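Local coordinates for protein glycosyl transferase (Staphylococcus aureus, PDB 5U02) that belongs to the TarS-like glycosyl transferases and is built here from a helical linker region followed by two E-set type beta domains, at residues F65-P70 / Y87-D92; I93-T98 / Q121-E126; A135-K140 / E224-R229; N232-Y237 / D263-S268. All blocks are in the same frame, centred on the assembly; numbering follows the deposited sequence.

Interaction 1 (F65-P70 / Y87-D92); sequences FIQAVP and YARAKD
Two helix ends meet here, that of helix 56-68 and that of helix 82-89, and Gln67 and Arg89 bring the backbones closest, with their CA atoms 5.2 Å apart. The apolar part is small. Ile66 sets its CG1 and CG2 branches against the methyl of Ala88, with Ile66 CG1 3.6 Å from Ala88 CB. Ile66 is buried, and Leu34 and Phe38 of helix 23-40 also pack on it. The polar part is built on Arg89. Its chain runs extended from CG to NE and crosses the side chain of Ile66 at about a right angle. Ile66 CG2 sits over the centre of one guanidinium face, 4.0 Å above the plane. Val69 O lies at the edge of the guanidinium, in its plane, and accepts a weak but fairly straight hydrogen bond from Arg89 NH1, 3.3 Å long with an N-H...O angle of 163°. The other terminal nitrogen, NH2, forms a salt bridge with Asp74. A second weak hydrogen bond runs the opposite way, from Gln67 NE2 to Arg89 O at 3.3 Å. The Lys91 chain crosses that of Gln67 at about a right angle, with Lys91 CE 3.6 Å from Gln67 NE2, and carries its ammonium on to Asn60 O. Lys91 has positive phi (44°) and closes helix 82-89 with a Schellman motif; Asp92 then N-caps helix 93-105. Chemically, a carbonyl after one helix is paired with a cationic side chain from the other. The partial negative charge at the C-terminal end of helix 56-68 would favour the guanidinium there, and Asp74 probably fixes its rotation.

Interaction 2 (I93-T98 / Q121-E126); sequences IDNYRT and QFNEGE
The loop 121-126 turns beside the first turns of helix 93-105 through a type II beta turn from Asn123 to Glu126, and the backbones come nearest at Thr98 and Phe122, whose CA atoms are 6.8 Å apart. Gly125 takes the left-handed position of that turn, with phi 89°. Gln121 NE2 braces the loop by bonding Glu126 O at 2.9 Å, on a lone pair. Asn123 meets both Asn95 and Thr98 of the helix. It approaches Thr98 tip to tip, with Asn123 ND2 3.3 Å from the Thr98 methyl CG2. The same nitrogen gives a weak, long hydrogen bond of 3.5 Å to Thr98 OG1. That hydroxyl lies beside the backbone N (chi1 -63°) and donates to Asp94 O one turn back. Asn95 crosses Asn123 obliquely, their amide planes 68° apart, and its amide also faces the Glu126 carboxylate end to end. Thr98 CG2, anti to the backbone N, is 4.1 Å from Phe122 CB. Phe122 packs further along helix 93-105 on Val99, Ser102 and Tyr103, and on Pro83 at helix 82-89. Tyr87 of helix 82-89 touches both Asn95 and Glu126. The contact thus fits the connection between strands 117-121 and 129-132 against two successive helices.

Interaction 3 (A135-K140 / E224-R229); sequences AKPKVK and EVFEVR
One face of the Phe226 ring is covered by the chain at Lys136 and Pro137. Lys136 CA stands 4.1 Å above the ring plane, offset toward the rim, and Pro137 CD lies over the same face. The closest approach to the ring is from Lys136 CG, 3.6 Å from Phe226 CD1. Phe226 CG is anti to its carbonyl carbon (chi1 -65°), and the ring's far end, CZ, reaches Ala135 O. Two residues on, Val228 continues the apolar surface. Its CG2 meets Lys136 CG and Pro137 CG, while Val228 CG1 lies 3.6 Å from Val139 CG2. The Lys136 chain slides past both Phe226 and Val228 in the opposite direction and bends at chi3 (99°). This bend lets Lys136 NZ give a hydrogen bond of 3.2 Å to Glu227 O, in the carbonyl plane. The ammonium also gives a proton to a water, 2.7 Å from Lys136 NZ, which accepts from Arg229 N as well. The carboxylate of Glu227 turns elsewhere, to a salt bridge with Lys172. Strand hydrogen bonds go to other neighbours: Lys138 and Lys140 to strand 150-159, Phe226 and Val228 to strand 212-221. Two strands running the same way, each paired elsewhere, thus lie side by side and meet through side chains and water, consistent with the curled, immunoglobulin-like beta fold of E-set domains.

Interaction 4 (N232-Y237 / D263-S268); sequences NQRNKY and DFNNIS
Arg234 CG takes the crowded position between the backbone N and the carbonyl carbon (chi1 62°), and from there the chain runs extended to NE. Asn265 CG is anti to the backbone N (chi1 -159°); the two side chains cross at about a right angle, with amide and guanidinium planes 74° apart. Arg234 NH2 gives a hydrogen bond of 3.2 Å to Asn265 OD1. The oxygen lies in the guanidinium plane, but the donor sits above the carbonyl plane. Arg234 NH1 makes a weak bond of 3.1 Å to Asn265 O at the edge of the group, and a further bond to Gly231 O. Phe260 makes a cation-pi contact with Arg234. In the E-set type domain, 232-237 is a loop after strand 224-229. The other segment ends the connection from strand 252-260 and runs into strand 267-274. Asn265 has positive phi, which bends this connection. Asn232 packs its backbone and CB against that bend, with a CA-H...O contact of 3.2 Å from Asn232 CA to Asn265 O. Its amide lies side by side with that of Asn266, the planes nearly perpendicular. A water links the loops, donating to Asn232 O and accepting from Asn265 ND2.

How the interactions relate
From the N terminus, interaction 1 comes first and closes the short connection between helix 56-68 and helix 82-89. Interaction 2 follows directly, closing the longer excursion from helix 93-105 through strands 110-114 and 117-121. The two are in series yet touch, as helices 82-89 and 93-105 follow each other in the chain. Together they tie up the helical part. Interaction 3 closes a much wider loop of 83 residues, holding most strands of the first beta domain. Interaction 4 then closes the segment carrying strands 245-249 and 252-260. None nests or crosses. Interactions 3 and 4 tie that domain together and meet where Arg229 reaches Ile267 O. About 13 Å separates the nearest atoms of interactions 2 and 3.

Interaction 1 (F65-P70 / Y87-D92)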
# COMPACT_ATOMS: atom_id res chain seq x y z
N PHE A 65 -10.03 -48.94 -2.15
CA PHE A 65 -9.86 -48.65 -0.73
C PHE A 65 -10.81 -47.55 -0.28
O PHE A 65 -11.54 -47.71 0.71
CB PHE A 65 -8.40 -48.29 -0.45
CG PHE A 65 -8.19 -47.43 0.77
CD1 PHE A 65 -7.56 -46.21 0.67
CD2 PHE A 65 -8.62 -47.85 2.02
CE1 PHE A 65 -7.35 -45.41 1.78
CE2 PHE A 65 -8.42 -47.06 3.14
CZ PHE A 65 -7.79 -45.84 3.02
N ILE A 66 -10.84 -46.43 -1.00
CA ILE A 66 -11.76 -45.35 -0.64
C ILE A 66 -13.22 -45.75 -0.90
O ILE A 66 -14.13 -45.18 -0.31
CB ILE A 66 -11.38 -44.06 -1.40
CG1 ILE A 66 -9.96 -43.63 -1.02
CG2 ILE A 66 -12.33 -42.92 -1.09
CD1 ILE A 66 -9.80 -43.25 0.43
N GLN A 67 -13.46 -46.76 -1.75
CA GLN A 67 -14.81 -47.27 -1.90
C GLN A 67 -15.32 -47.92 -0.62
O GLN A 67 -16.53 -47.97 -0.38
CB GLN A 67 -14.88 -48.28 -3.06
CG GLN A 67 -15.30 -47.68 -4.39
CD GLN A 67 -14.84 -48.51 -5.57
OE1 GLN A 67 -14.49 -49.68 -5.43
NE2 GLN A 67 -14.86 -47.90 -6.76
N ALA A 68 -14.40 -48.41 0.22
CA ALA A 68 -14.80 -49.13 1.43
C ALA A 68 -15.28 -48.20 2.54
O ALA A 68 -16.04 -48.65 3.40
CB ALA A 68 -13.63 -49.97 1.94
N VAL A 69 -14.85 -46.95 2.54
CA VAL A 69 -15.27 -46.01 3.59
C VAL A 69 -16.56 -45.34 3.14
O VAL A 69 -16.69 -44.94 1.98
CB VAL A 69 -14.17 -44.99 3.91
CG1 VAL A 69 -13.10 -45.63 4.76
CG2 VAL A 69 -13.56 -44.44 2.64
N PRO A 70 -17.55 -45.20 4.03
CA PRO A 70 -18.85 -44.67 3.61
C PRO A 70 -18.76 -43.21 3.20
O PRO A 70 -17.91 -42.45 3.68
CB PRO A 70 -19.72 -44.83 4.87
CG PRO A 70 -19.00 -45.83 5.72
CD PRO A 70 -17.54 -45.61 5.44
N TYR A 87 -13.05 -38.12 -6.13
CA TYR A 87 -12.39 -38.63 -7.33
C TYR A 87 -11.66 -39.95 -7.09
O TYR A 87 -11.29 -40.61 -8.06
CB TYR A 87 -11.41 -37.59 -7.88
CG TYR A 87 -12.08 -36.31 -8.32
CD1 TYR A 87 -13.03 -36.31 -9.33
CD2 TYR A 87 -11.74 -35.10 -7.74
CE1 TYR A 87 -13.64 -35.13 -9.73
CE2 TYR A 87 -12.34 -33.93 -8.13
CZ TYR A 87 -13.29 -33.95 -9.13
OH TYR A 87 -13.88 -32.77 -9.51
N ALA A 88 -11.43 -40.33 -5.83
CA ALA A 88 -10.88 -41.65 -5.55
C ALA A 88 -11.90 -42.74 -5.86
O ALA A 88 -11.62 -43.65 -6.64
CB ALA A 88 -10.42 -41.75 -4.09
N ARG A 89 -13.09 -42.65 -5.26
CA ARG A 89 -14.15 -43.61 -5.57
C ARG A 89 -14.46 -43.63 -7.06
O ARG A 89 -14.74 -44.68 -7.63
CB ARG A 89 -15.42 -43.28 -4.77
CG ARG A 89 -15.27 -43.39 -3.27
CD ARG A 89 -16.61 -43.15 -2.58
NE ARG A 89 -16.47 -43.02 -1.14
CZ ARG A 89 -16.22 -41.88 -0.51
NH1 ARG A 89 -16.10 -41.86 0.81
NH2 ARG A 89 -16.07 -40.76 -1.20
N ALA A 90 -14.40 -42.46 -7.70
CA ALA A 90 -14.64 -42.37 -9.13
C ALA A 90 -13.42 -42.77 -9.96
O ALA A 90 -13.53 -42.80 -11.19
CB ALA A 90 -15.06 -40.94 -9.50
N LYS A 91 -12.30 -43.08 -9.32
CA LYS A 91 -11.05 -43.45 -9.98
C LYS A 91 -10.77 -42.53 -11.16
O LYS A 91 -10.51 -42.95 -12.29
CB LYS A 91 -11.07 -44.92 -10.39
CG LYS A 91 -11.68 -45.82 -9.34
CD LYS A 91 -11.47 -47.29 -9.66
CE LYS A 91 -11.71 -48.15 -8.43
NZ LYS A 91 -10.84 -49.35 -8.39
N ASP A 92 -10.81 -41.24 -10.86
CA ASP A 92 -10.69 -40.16 -11.83
C ASP A 92 -9.41 -39.40 -11.50
O ASP A 92 -9.40 -38.52 -10.64
CB ASP A 92 -11.92 -39.26 -11.74
CG ASP A 92 -11.97 -38.21 -12.83
OD1 ASP A 92 -10.93 -37.96 -13.48
OD2 ASP A 92 -13.06 -37.64 -13.02

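Interaction 2 (I93-T98 / Q121-E126)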
# COMPACT_ATOMS: atom_id res chain seq x y z
N ILE A 93 -8.32 -39.74 -12.20
CA ILE A 93 -7.02 -39.17 -11.87
C ILE A 93 -6.66 -37.97 -12.73
O ILE A 93 -5.72 -37.23 -12.38
CB ILE A 93 -5.90 -40.23 -11.94
CG1 ILE A 93 -4.77 -39.84 -10.98
CG2 ILE A 93 -5.39 -40.37 -13.36
CD1 ILE A 93 -3.66 -40.80 -10.97
N ASP A 94 -7.37 -37.73 -13.83
CA ASP A 94 -7.26 -36.43 -14.49
C ASP A 94 -7.74 -35.32 -13.56
O ASP A 94 -7.14 -34.25 -13.49
CB ASP A 94 -8.05 -36.41 -15.80
CG ASP A 94 -8.08 -35.03 -16.45
OD1 ASP A 94 -9.00 -34.23 -16.14
OD2 ASP A 94 -7.17 -34.74 -17.26
N ASN A 95 -8.83 -35.58 -12.83
CA ASN A 95 -9.34 -34.63 -11.86
C ASN A 95 -8.63 -34.75 -10.51
O ASN A 95 -8.48 -33.74 -9.82
CB ASN A 95 -10.85 -34.83 -11.67
CG ASN A 95 -11.65 -34.35 -12.86
OD1 ASN A 95 -12.37 -35.13 -13.49
ND2 ASN A 95 -11.55 -33.07 -13.16
N TYR A 96 -8.22 -35.96 -10.12
CA TYR A 96 -7.49 -36.11 -8.87
C TYR A 96 -6.20 -35.30 -8.89
O TYR A 96 -5.90 -34.57 -7.93
CB TYR A 96 -7.18 -37.58 -8.60
CG TYR A 96 -6.67 -37.87 -7.20
CD1 TYR A 96 -5.35 -37.61 -6.84
CD2 TYR A 96 -7.52 -38.39 -6.23
CE1 TYR A 96 -4.90 -37.87 -5.57
CE2 TYR A 96 -7.07 -38.66 -4.96
CZ TYR A 96 -5.76 -38.40 -4.63
OH TYR A 96 -5.31 -38.66 -3.35
N ARG A 97 -5.42 -35.41 -9.96
CA ARG A 97 -4.21 -34.61 -10.05
C ARG A 97 -4.56 -33.13 -10.14
O ARG A 97 -3.97 -32.31 -9.42
CB ARG A 97 -3.36 -35.04 -11.25
CG ARG A 97 -2.02 -34.34 -11.30
CD ARG A 97 -1.14 -34.84 -12.44
NE ARG A 97 -1.90 -35.13 -13.64
CZ ARG A 97 -2.05 -36.34 -14.17
NH1 ARG A 97 -1.47 -37.40 -13.60
NH2 ARG A 97 -2.76 -36.50 -15.27
N THR A 98 -5.55 -32.79 -10.97
CA THR A 98 -6.00 -31.40 -11.08
C THR A 98 -6.25 -30.79 -9.70
O THR A 98 -5.83 -29.66 -9.44
CB THR A 98 -7.27 -31.32 -11.93
OG1 THR A 98 -7.00 -31.76 -13.26
CG2 THR A 98 -7.79 -29.89 -11.98
N GLN A 121 -14.81 -25.48 -8.27
CA GLN A 121 -15.09 -26.44 -9.33
C GLN A 121 -13.79 -26.63 -10.11
O GLN A 121 -13.27 -25.66 -10.68
CB GLN A 121 -16.22 -25.97 -10.25
CG GLN A 121 -16.33 -26.79 -11.54
CD GLN A 121 -17.19 -26.14 -12.63
OE1 GLN A 121 -17.04 -24.96 -12.94
NE2 GLN A 121 -18.09 -26.92 -13.22
N PHE A 122 -13.27 -27.86 -10.12
CA PHE A 122 -11.91 -28.07 -10.61
C PHE A 122 -11.84 -28.18 -12.13
O PHE A 122 -10.79 -27.87 -12.71
CB PHE A 122 -11.31 -29.30 -9.95
CG PHE A 122 -10.99 -29.11 -8.49
CD1 PHE A 122 -9.79 -28.54 -8.09
CD2 PHE A 122 -11.90 -29.49 -7.52
CE1 PHE A 122 -9.50 -28.37 -6.74
CE2 PHE A 122 -11.62 -29.32 -6.18
CZ PHE A 122 -10.42 -28.76 -5.79
N ASN A 123 -12.91 -28.63 -12.78
CA ASN A 123 -12.94 -28.73 -14.23
C ASN A 123 -14.35 -28.43 -14.72
O ASN A 123 -15.31 -28.45 -13.95
CB ASN A 123 -12.47 -30.11 -14.72
CG ASN A 123 -10.97 -30.17 -14.98
OD1 ASN A 123 -10.49 -29.69 -16.01
ND2 ASN A 123 -10.22 -30.73 -14.04
N GLU A 124 -14.45 -28.16 -16.02
CA GLU A 124 -15.74 -27.80 -16.60
C GLU A 124 -16.72 -28.96 -16.50
O GLU A 124 -16.40 -30.09 -16.87
CB GLU A 124 -15.55 -27.39 -18.06
CG GLU A 124 -16.78 -26.78 -18.71
CD GLU A 124 -16.49 -26.18 -20.07
OE1 GLU A 124 -15.85 -26.86 -20.90
OE2 GLU A 124 -16.90 -25.02 -20.31
N GLY A 125 -17.92 -28.67 -15.99
CA GLY A 125 -18.96 -29.66 -15.85
C GLY A 125 -18.95 -30.43 -14.54
O GLY A 125 -19.94 -31.11 -14.23
N GLU A 126 -17.87 -30.34 -13.77
CA GLU A 126 -17.76 -31.08 -12.52
C GLU A 126 -18.46 -30.32 -11.39
O GLU A 126 -18.68 -29.11 -11.48
CB GLU A 126 -16.28 -31.29 -12.19
CG GLU A 126 -15.94 -32.66 -11.61
CD GLU A 126 -15.96 -33.76 -12.64
OE1 GLU A 126 -16.03 -34.94 -12.24
OE2 GLU A 126 -15.91 -33.46 -13.85

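Interaction 3 (A135-K140 / E224-R229)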
# COMPACT_ATOMS: atom_id res chain seq x y z
N ALA A 135 -5.24 -23.41 4.31
CA ALA A 135 -4.09 -23.73 5.14
C ALA A 135 -3.05 -22.62 5.08
O ALA A 135 -3.09 -21.74 4.21
CB ALA A 135 -3.48 -25.07 4.72
N LYS A 136 -2.10 -22.66 6.01
CA LYS A 136 -1.08 -21.64 6.07
C LYS A 136 -0.15 -21.74 4.87
O LYS A 136 0.23 -22.84 4.45
CB LYS A 136 -0.28 -21.77 7.37
CG LYS A 136 -0.02 -20.46 8.08
CD LYS A 136 0.33 -20.69 9.54
CE LYS A 136 1.83 -20.64 9.77
NZ LYS A 136 2.16 -20.57 11.22
N PRO A 137 0.22 -20.62 4.25
CA PRO A 137 1.15 -20.68 3.11
C PRO A 137 2.55 -21.06 3.55
O PRO A 137 3.00 -20.71 4.64
CB PRO A 137 1.14 -19.25 2.55
CG PRO A 137 0.71 -18.41 3.70
CD PRO A 137 -0.29 -19.25 4.46
N LYS A 138 3.24 -21.78 2.68
CA LYS A 138 4.67 -22.02 2.85
C LYS A 138 5.44 -20.83 2.30
O LYS A 138 5.15 -20.34 1.20
CB LYS A 138 5.09 -23.30 2.13
CG LYS A 138 4.44 -24.56 2.66
CD LYS A 138 5.05 -24.98 3.99
CE LYS A 138 4.64 -26.40 4.37
NZ LYS A 138 5.34 -26.88 5.60
N VAL A 139 6.43 -20.36 3.06
CA VAL A 139 7.20 -19.18 2.69
C VAL A 139 8.67 -19.56 2.63
O VAL A 139 9.19 -20.23 3.53
CB VAL A 139 6.98 -18.03 3.69
CG1 VAL A 139 7.85 -16.83 3.30
CG2 VAL A 139 5.52 -17.63 3.72
N LYS A 140 9.35 -19.13 1.57
CA LYS A 140 10.79 -19.27 1.46
C LYS A 140 11.40 -17.89 1.25
O LYS A 140 10.93 -17.12 0.41
CB LYS A 140 11.18 -20.22 0.32
CG LYS A 140 12.69 -20.39 0.16
CD LYS A 140 13.10 -21.01 -1.16
CE LYS A 140 14.58 -21.40 -1.12
NZ LYS A 140 14.99 -22.32 -2.21
N GLU A 224 -9.32 -13.02 7.91
CA GLU A 224 -8.58 -14.17 8.44
C GLU A 224 -7.10 -13.93 8.21
O GLU A 224 -6.66 -13.76 7.07
CB GLU A 224 -9.04 -15.46 7.77
N VAL A 225 -6.32 -13.92 9.29
CA VAL A 225 -4.92 -13.51 9.26
C VAL A 225 -4.04 -14.71 9.55
O VAL A 225 -4.25 -15.44 10.52
CB VAL A 225 -4.65 -12.38 10.26
CG1 VAL A 225 -3.21 -11.92 10.13
CG2 VAL A 225 -5.61 -11.22 10.03
N PHE A 226 -3.04 -14.92 8.69
CA PHE A 226 -1.98 -15.89 8.94
C PHE A 226 -0.72 -15.17 9.38
O PHE A 226 -0.34 -14.14 8.80
CB PHE A 226 -1.69 -16.73 7.69
CG PHE A 226 -2.83 -17.61 7.27
CD1 PHE A 226 -3.21 -18.70 8.03
CD2 PHE A 226 -3.53 -17.34 6.10
CE1 PHE A 226 -4.26 -19.51 7.64
CE2 PHE A 226 -4.58 -18.15 5.71
CZ PHE A 226 -4.95 -19.24 6.48
N GLU A 227 -0.08 -15.69 10.41
CA GLU A 227 1.22 -15.21 10.87
C GLU A 227 2.23 -16.30 10.55
O GLU A 227 2.23 -17.36 11.19
CB GLU A 227 1.18 -14.89 12.37
CG GLU A 227 2.09 -13.75 12.80
CD GLU A 227 2.26 -13.68 14.31
OE1 GLU A 227 2.87 -12.71 14.80
OE2 GLU A 227 1.78 -14.60 15.00
N VAL A 228 3.08 -16.06 9.56
CA VAL A 228 4.05 -17.06 9.12
C VAL A 228 5.44 -16.59 9.53
O VAL A 228 5.92 -15.57 9.03
CB VAL A 228 3.97 -17.32 7.61
CG1 VAL A 228 5.02 -18.36 7.21
CG2 VAL A 228 2.58 -17.79 7.23
N ARG A 229 6.07 -17.34 10.44
CA ARG A 229 7.45 -17.06 10.82
C ARG A 229 8.38 -17.50 9.70
O ARG A 229 8.21 -18.59 9.14
CB ARG A 229 7.78 -17.78 12.13
CG ARG A 229 9.18 -17.53 12.68
CD ARG A 229 9.16 -16.35 13.63
NE ARG A 229 10.39 -16.18 14.37
CZ ARG A 229 11.47 -15.59 13.88
NH1 ARG A 229 11.48 -15.13 12.64
NH2 ARG A 229 12.57 -15.45 14.63
O HOH W 1 4.81 -20.06 11.24
O HOH W 2 8.70 -20.19 6.83

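Interaction 4 (N232-Y237 / D263-S268)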
# COMPACT_ATOMS: atom_id res chain seq x y z
N ASN A 232 13.45 -20.22 8.07
CA ASN A 232 13.92 -21.60 8.12
C ASN A 232 13.97 -22.24 6.74
O ASN A 232 14.75 -23.18 6.54
CB ASN A 232 13.05 -22.42 9.07
CG ASN A 232 11.62 -22.60 8.58
OD1 ASN A 232 11.28 -23.62 7.98
ND2 ASN A 232 10.77 -21.61 8.82
N GLN A 233 13.18 -21.75 5.79
CA GLN A 233 13.34 -22.08 4.38
C GLN A 233 13.88 -20.84 3.68
O GLN A 233 13.27 -19.77 3.76
CB GLN A 233 12.01 -22.52 3.75
CG GLN A 233 11.42 -23.78 4.38
CD GLN A 233 12.40 -24.93 4.40
OE1 GLN A 233 13.04 -25.24 3.39
NE2 GLN A 233 12.54 -25.57 5.56
N ARG A 234 15.02 -20.98 3.03
CA ARG A 234 15.67 -19.81 2.45
C ARG A 234 16.73 -20.25 1.45
O ARG A 234 17.23 -21.38 1.50
CB ARG A 234 16.31 -18.94 3.54
CG ARG A 234 17.41 -19.66 4.31
CD ARG A 234 18.07 -18.73 5.31
NE ARG A 234 19.12 -19.39 6.09
CZ ARG A 234 18.92 -19.98 7.26
NH1 ARG A 234 17.70 -20.01 7.80
NH2 ARG A 234 19.93 -20.55 7.90
N ASN A 235 17.06 -19.34 0.55
CA ASN A 235 18.32 -19.46 -0.17
C ASN A 235 19.47 -19.18 0.78
O ASN A 235 19.29 -18.61 1.86
CB ASN A 235 18.36 -18.51 -1.37
CG ASN A 235 17.52 -18.98 -2.53
OD1 ASN A 235 17.37 -20.18 -2.75
ND2 ASN A 235 16.98 -18.04 -3.30
N LYS A 236 20.67 -19.59 0.37
CA LYS A 236 21.83 -19.45 1.23
C LYS A 236 22.04 -17.98 1.61
O LYS A 236 22.07 -17.10 0.75
CB LYS A 236 23.08 -20.00 0.53
CG LYS A 236 24.27 -20.20 1.46
CD LYS A 236 25.51 -20.64 0.68
CE LYS A 236 26.66 -20.99 1.61
NZ LYS A 236 27.85 -21.51 0.86
N TYR A 237 22.15 -17.73 2.92
CA TYR A 237 22.37 -16.38 3.41
C TYR A 237 23.68 -15.83 2.85
O TYR A 237 24.71 -16.50 2.88
CB TYR A 237 22.40 -16.39 4.94
CG TYR A 237 22.51 -15.03 5.60
CD1 TYR A 237 21.51 -14.07 5.45
CD2 TYR A 237 23.59 -14.72 6.42
CE1 TYR A 237 21.60 -12.84 6.07
CE2 TYR A 237 23.68 -13.49 7.05
CZ TYR A 237 22.69 -12.56 6.87
OH TYR A 237 22.79 -11.34 7.49
N ASP A 263 16.61 -22.53 17.82
CA ASP A 263 15.63 -23.60 17.94
C ASP A 263 15.03 -23.99 16.59
O ASP A 263 14.87 -25.18 16.31
CB ASP A 263 14.53 -23.20 18.92
CG ASP A 263 13.94 -21.83 18.63
OD1 ASP A 263 14.17 -21.29 17.53
OD2 ASP A 263 13.22 -21.31 19.51
N PHE A 264 14.68 -23.01 15.75
CA PHE A 264 13.99 -23.31 14.50
C PHE A 264 14.60 -22.63 13.28
O PHE A 264 13.99 -22.66 12.21
CB PHE A 264 12.50 -22.96 14.60
CG PHE A 264 11.78 -23.71 15.68
CD1 PHE A 264 11.49 -25.05 15.52
CD2 PHE A 264 11.42 -23.08 16.86
CE1 PHE A 264 10.83 -25.76 16.52
CE2 PHE A 264 10.77 -23.78 17.86
CZ PHE A 264 10.47 -25.12 17.69
N ASN A 265 15.77 -22.01 13.41
CA ASN A 265 16.53 -21.53 12.26
C ASN A 265 15.78 -20.43 11.50
O ASN A 265 15.89 -20.33 10.28
CB ASN A 265 16.89 -22.70 11.33
CG ASN A 265 18.07 -22.39 10.43
OD1 ASN A 265 18.89 -21.53 10.73
ND2 ASN A 265 18.15 -23.10 9.31
N ASN A 266 15.01 -19.62 12.21
CA ASN A 266 14.31 -18.49 11.61
C ASN A 266 15.13 -17.22 11.78
O ASN A 266 15.98 -17.12 12.66
CB ASN A 266 12.92 -18.32 12.23
CG ASN A 266 11.98 -19.45 11.88
OD1 ASN A 266 11.59 -20.23 12.75
ND2 ASN A 266 11.63 -19.56 10.61
N ILE A 267 14.84 -16.23 10.95
CA ILE A 267 15.67 -15.03 10.89
C ILE A 267 15.09 -13.96 11.80
O ILE A 267 13.86 -13.77 11.88
CB ILE A 267 15.81 -14.53 9.44
CG1 ILE A 267 16.82 -13.39 9.37
CG2 ILE A 267 14.46 -14.10 8.86
CD1 ILE A 267 17.24 -13.04 7.96
N SER A 268 15.97 -13.27 12.52
CA SER A 268 15.59 -12.19 13.41
C SER A 268 16.59 -11.05 13.28
O SER A 268 17.63 -11.19 12.63
CB SER A 268 15.50 -12.68 14.87
OG SER A 268 14.52 -13.69 15.01
O HOH W 3 16.06 -25.27 8.20